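Long-range contact in selenium-binding protein (Sulfolobus tokodaii, PDB 2ECE), which probably binds selenium and folds as a beta propeller, its precise biological role remaining unknown: residues A[376-388]-A[397-410]. Numbering follows the deposited sequence.
Sequences GHKLTGAPQMLEI and VTNSLYSTWDNQFY
Gln384 reaches across to the 397-410 segment with both its backbone and its side chain. Gln384 N donates to Thr398 O over 2.9 Å. The side chain starts with CG anti to the backbone N (chi1 -154°) and bends at chi2, which brings Gln384 NE2 to Ser400 O at 3.1 Å. That oxygen lies in the amide plane. Leu401 CD1 packs on Gln384 CD at 3.7 Å, the two side chains crossing at about a right angle. The other end of the amide is held by Thr324, which bonds OE1. A water bridges Met385 N, Thr398 OG1 and Ser400 O.

Asn399 ND2 donates to Thr380 O at 3.0 Å, from above the carbonyl plane. Lys415 is a further polar partner of the Asn399 side chain, and Thr380 O also accepts from Trp417 NE1.

Tyr410, just after helix 403-409, lays its ring flat on Gly381. Gly381 CA sits 3.4 Å from the centroid of the Tyr410 ring, a CH-pi contact over the face. Tyr410 OH bonds Trp340 O. With an alanine here the ring is gone, which would probably open a gap over Gly381 CA and leave Trp340 O without this partner.

Further along, Leu386 and Val397 form an antiparallel non-hydrogen-bonded pair. The contact thus extends the hairpin of strands 386-388 and 394-398, the start of one propeller blade, into the loops beyond it. Strand 443-449 of the next blade packs against Gln384 and Asn399, while strands 334-339 and 344-349 pack against Pro383 and Leu386.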
# COMPACT_ATOMS: atom_id res chain seq x y z
N GLY A 376 6.86 -25.39 6.33
CA GLY A 376 6.32 -26.41 5.45
C GLY A 376 5.20 -25.97 4.52
O GLY A 376 4.97 -26.60 3.48
N HIS A 377 4.52 -24.88 4.86
CA HIS A 377 3.40 -24.38 4.06
C HIS A 377 3.75 -24.06 2.61
O HIS A 377 4.78 -23.43 2.32
CB HIS A 377 2.81 -23.11 4.69
CG HIS A 377 2.52 -23.25 6.15
ND1 HIS A 377 3.30 -22.67 7.13
CD2 HIS A 377 1.53 -23.90 6.80
CE1 HIS A 377 2.80 -22.96 8.32
NE2 HIS A 377 1.73 -23.71 8.15
N LYS A 378 2.90 -24.50 1.69
CA LYS A 378 3.09 -24.22 0.27
C LYS A 378 2.63 -22.78 0.07
O LYS A 378 1.51 -22.41 0.45
CB LYS A 378 2.26 -25.17 -0.59
CG LYS A 378 2.68 -26.63 -0.49
CD LYS A 378 4.10 -26.83 -1.01
CE LYS A 378 4.60 -28.25 -0.75
NZ LYS A 378 5.97 -28.46 -1.31
N LEU A 379 3.49 -21.96 -0.51
CA LEU A 379 3.17 -20.55 -0.73
C LEU A 379 2.89 -20.19 -2.18
O LEU A 379 3.81 -20.19 -3.01
CB LEU A 379 4.31 -19.67 -0.23
CG LEU A 379 4.82 -19.88 1.21
CD1 LEU A 379 6.00 -18.95 1.47
CD2 LEU A 379 3.69 -19.63 2.20
N THR A 380 1.64 -19.88 -2.50
CA THR A 380 1.29 -19.49 -3.85
C THR A 380 1.58 -17.99 -3.97
O THR A 380 1.70 -17.29 -2.95
CB THR A 380 -0.21 -19.73 -4.15
OG1 THR A 380 -1.02 -19.03 -3.20
CG2 THR A 380 -0.53 -21.21 -4.09
N GLY A 381 1.71 -17.49 -5.19
CA GLY A 381 2.00 -16.08 -5.37
C GLY A 381 3.39 -15.73 -4.86
O GLY A 381 4.32 -16.54 -4.95
N ALA A 382 3.52 -14.52 -4.32
CA ALA A 382 4.80 -14.05 -3.80
C ALA A 382 4.55 -12.85 -2.89
O ALA A 382 3.41 -12.41 -2.74
CB ALA A 382 5.71 -13.65 -4.96
N PRO A 383 5.61 -12.31 -2.25
CA PRO A 383 5.40 -11.16 -1.37
C PRO A 383 4.86 -9.98 -2.17
O PRO A 383 5.26 -9.76 -3.31
CB PRO A 383 6.80 -10.87 -0.85
CG PRO A 383 7.47 -12.22 -0.87
CD PRO A 383 7.01 -12.77 -2.19
N GLN A 384 3.84 -9.33 -1.64
CA GLN A 384 3.28 -8.15 -2.29
C GLN A 384 3.24 -7.01 -1.27
O GLN A 384 4.21 -6.27 -1.11
CB GLN A 384 1.89 -8.50 -2.83
CG GLN A 384 1.43 -7.67 -4.01
CD GLN A 384 1.24 -6.20 -3.67
OE1 GLN A 384 2.19 -5.42 -3.67
NE2 GLN A 384 0.00 -5.83 -3.35
N MET A 385 2.13 -6.88 -0.55
CA MET A 385 2.01 -5.83 0.45
C MET A 385 2.85 -6.16 1.67
O MET A 385 2.97 -7.32 2.06
CB MET A 385 0.56 -5.61 0.88
CG MET A 385 -0.27 -4.81 -0.11
SD MET A 385 0.55 -3.34 -0.75
CE MET A 385 0.51 -2.25 0.69
N LEU A 386 3.42 -5.13 2.27
CA LEU A 386 4.25 -5.27 3.47
C LEU A 386 3.78 -4.26 4.50
O LEU A 386 3.19 -3.23 4.16
CB LEU A 386 5.72 -4.95 3.16
CG LEU A 386 6.47 -5.65 2.03
CD1 LEU A 386 7.80 -4.96 1.79
CD2 LEU A 386 6.67 -7.11 2.40
N GLU A 387 4.03 -4.56 5.77
CA GLU A 387 3.71 -3.60 6.82
C GLU A 387 4.68 -3.84 7.96
O GLU A 387 5.00 -4.99 8.28
CB GLU A 387 2.27 -3.72 7.29
CG GLU A 387 1.86 -2.46 8.05
CD GLU A 387 2.38 -1.21 7.37
OE1 GLU A 387 1.76 -0.76 6.39
OE2 GLU A 387 3.44 -0.68 7.80
N ILE A 388 5.16 -2.76 8.56
CA ILE A 388 6.15 -2.86 9.63
C ILE A 388 5.63 -2.35 10.96
O ILE A 388 4.96 -1.32 11.03
CB ILE A 388 7.40 -2.03 9.28
CG1 ILE A 388 7.77 -2.22 7.81
CG2 ILE A 388 8.55 -2.43 10.19
CD1 ILE A 388 8.69 -1.12 7.26
N VAL A 397 3.70 -9.79 5.85
CA VAL A 397 3.67 -9.92 4.40
C VAL A 397 2.45 -10.68 3.86
O VAL A 397 2.13 -11.75 4.38
CB VAL A 397 4.93 -10.68 3.92
CG1 VAL A 397 5.05 -10.58 2.41
CG2 VAL A 397 6.18 -10.14 4.62
N THR A 398 1.78 -10.12 2.86
CA THR A 398 0.65 -10.80 2.21
C THR A 398 1.03 -10.99 0.73
O THR A 398 2.05 -10.45 0.29
CB THR A 398 -0.68 -10.04 2.37
OG1 THR A 398 -0.56 -8.72 1.81
CG2 THR A 398 -1.07 -9.97 3.84
N ASN A 399 0.21 -11.68 -0.04
CA ASN A 399 0.62 -12.02 -1.41
C ASN A 399 -0.21 -11.69 -2.65
O ASN A 399 0.18 -12.07 -3.76
CB ASN A 399 0.92 -13.51 -1.45
CG ASN A 399 -0.30 -14.35 -1.13
OD1 ASN A 399 -1.14 -13.96 -0.31
ND2 ASN A 399 -0.41 -15.52 -1.76
N SER A 400 -1.33 -11.01 -2.49
CA SER A 400 -2.16 -10.68 -3.64
C SER A 400 -1.95 -9.24 -4.12
O SER A 400 -1.77 -8.33 -3.32
CB SER A 400 -3.63 -10.90 -3.30
OG SER A 400 -4.46 -10.46 -4.35
N LEU A 401 -1.97 -9.05 -5.44
CA LEU A 401 -1.78 -7.73 -6.04
C LEU A 401 -3.11 -7.15 -6.53
O LEU A 401 -3.52 -6.07 -6.13
CB LEU A 401 -0.80 -7.81 -7.22
CG LEU A 401 -0.54 -6.52 -8.00
CD1 LEU A 401 0.11 -5.49 -7.08
CD2 LEU A 401 0.36 -6.80 -9.20
N TYR A 402 -3.77 -7.90 -7.41
CA TYR A 402 -5.05 -7.49 -7.97
C TYR A 402 -5.70 -8.71 -8.64
O TYR A 402 -5.05 -9.44 -9.39
CB TYR A 402 -4.83 -6.35 -8.99
CG TYR A 402 -6.12 -5.74 -9.51
CD1 TYR A 402 -6.79 -6.31 -10.60
CD2 TYR A 402 -6.70 -4.63 -8.89
CE1 TYR A 402 -8.01 -5.79 -11.05
CE2 TYR A 402 -7.91 -4.11 -9.33
CZ TYR A 402 -8.57 -4.69 -10.40
OH TYR A 402 -9.77 -4.18 -10.84
N SER A 403 -6.97 -8.94 -8.34
CA SER A 403 -7.73 -10.08 -8.85
C SER A 403 -7.28 -10.64 -10.20
O SER A 403 -6.80 -11.77 -10.28
CB SER A 403 -9.22 -9.72 -8.93
OG SER A 403 -9.43 -8.62 -9.79
N THR A 404 -7.44 -9.86 -11.26
CA THR A 404 -7.07 -10.32 -12.60
C THR A 404 -5.58 -10.40 -12.88
O THR A 404 -5.16 -11.21 -13.71
CB THR A 404 -7.75 -9.45 -13.67
OG1 THR A 404 -7.52 -8.07 -13.40
CG2 THR A 404 -9.25 -9.73 -13.69
N TRP A 405 -4.78 -9.59 -12.19
CA TRP A 405 -3.34 -9.65 -12.40
C TRP A 405 -2.78 -10.91 -11.71
O TRP A 405 -1.86 -11.54 -12.23
CB TRP A 405 -2.66 -8.38 -11.86
CG TRP A 405 -2.96 -7.16 -12.69
CD1 TRP A 405 -4.18 -6.79 -13.20
CD2 TRP A 405 -2.03 -6.15 -13.12
NE1 TRP A 405 -4.06 -5.63 -13.92
CE2 TRP A 405 -2.75 -5.21 -13.89
CE3 TRP A 405 -0.65 -5.95 -12.94
CZ2 TRP A 405 -2.15 -4.09 -14.47
CZ3 TRP A 405 -0.05 -4.83 -13.52
CH2 TRP A 405 -0.80 -3.92 -14.28
N ASP A 406 -3.35 -11.26 -10.56
CA ASP A 406 -2.91 -12.46 -9.85
C ASP A 406 -3.05 -13.64 -10.81
O ASP A 406 -2.14 -14.46 -10.98
CB ASP A 406 -3.79 -12.77 -8.63
CG ASP A 406 -3.67 -11.73 -7.52
OD1 ASP A 406 -2.75 -10.89 -7.56
OD2 ASP A 406 -4.52 -11.78 -6.60
N ASN A 407 -4.22 -13.71 -11.43
CA ASN A 407 -4.56 -14.78 -12.35
C ASN A 407 -3.66 -14.88 -13.58
O ASN A 407 -3.59 -15.94 -14.20
CB ASN A 407 -6.03 -14.65 -12.77
CG ASN A 407 -6.98 -14.83 -11.59
OD1 ASN A 407 -6.57 -15.27 -10.51
ND2 ASN A 407 -8.25 -14.49 -11.80
N GLN A 408 -2.98 -13.80 -13.92
CA GLN A 408 -2.08 -13.83 -15.08
C GLN A 408 -0.69 -14.32 -14.71
O GLN A 408 -0.10 -15.12 -15.44
CB GLN A 408 -1.95 -12.44 -15.69
CG GLN A 408 -3.20 -11.92 -16.35
CD GLN A 408 -3.00 -10.52 -16.87
OE1 GLN A 408 -2.88 -9.57 -16.10
NE2 GLN A 408 -2.95 -10.38 -18.19
N PHE A 409 -0.17 -13.82 -13.60
CA PHE A 409 1.16 -14.21 -13.16
C PHE A 409 1.21 -15.48 -12.32
O PHE A 409 2.26 -16.13 -12.23
CB PHE A 409 1.83 -13.05 -12.41
CG PHE A 409 2.21 -11.90 -13.31
CD1 PHE A 409 1.29 -10.89 -13.59
CD2 PHE A 409 3.47 -11.86 -13.91
CE1 PHE A 409 1.63 -9.84 -14.46
CE2 PHE A 409 3.81 -10.82 -14.78
CZ PHE A 409 2.89 -9.81 -15.05
N TYR A 410 0.09 -15.83 -11.69
CA TYR A 410 -0.01 -17.04 -10.88
C TYR A 410 -1.35 -17.66 -11.27
O TYR A 410 -2.29 -17.70 -10.47
CB TYR A 410 0.03 -16.69 -9.38
CG TYR A 410 1.38 -16.15 -8.95
CD1 TYR A 410 2.46 -17.01 -8.73
CD2 TYR A 410 1.61 -14.78 -8.85
CE1 TYR A 410 3.73 -16.52 -8.43
CE2 TYR A 410 2.87 -14.27 -8.56
CZ TYR A 410 3.93 -15.15 -8.35
OH TYR A 410 5.19 -14.65 -8.11
O HOH W 1 -0.62 -7.94 -0.90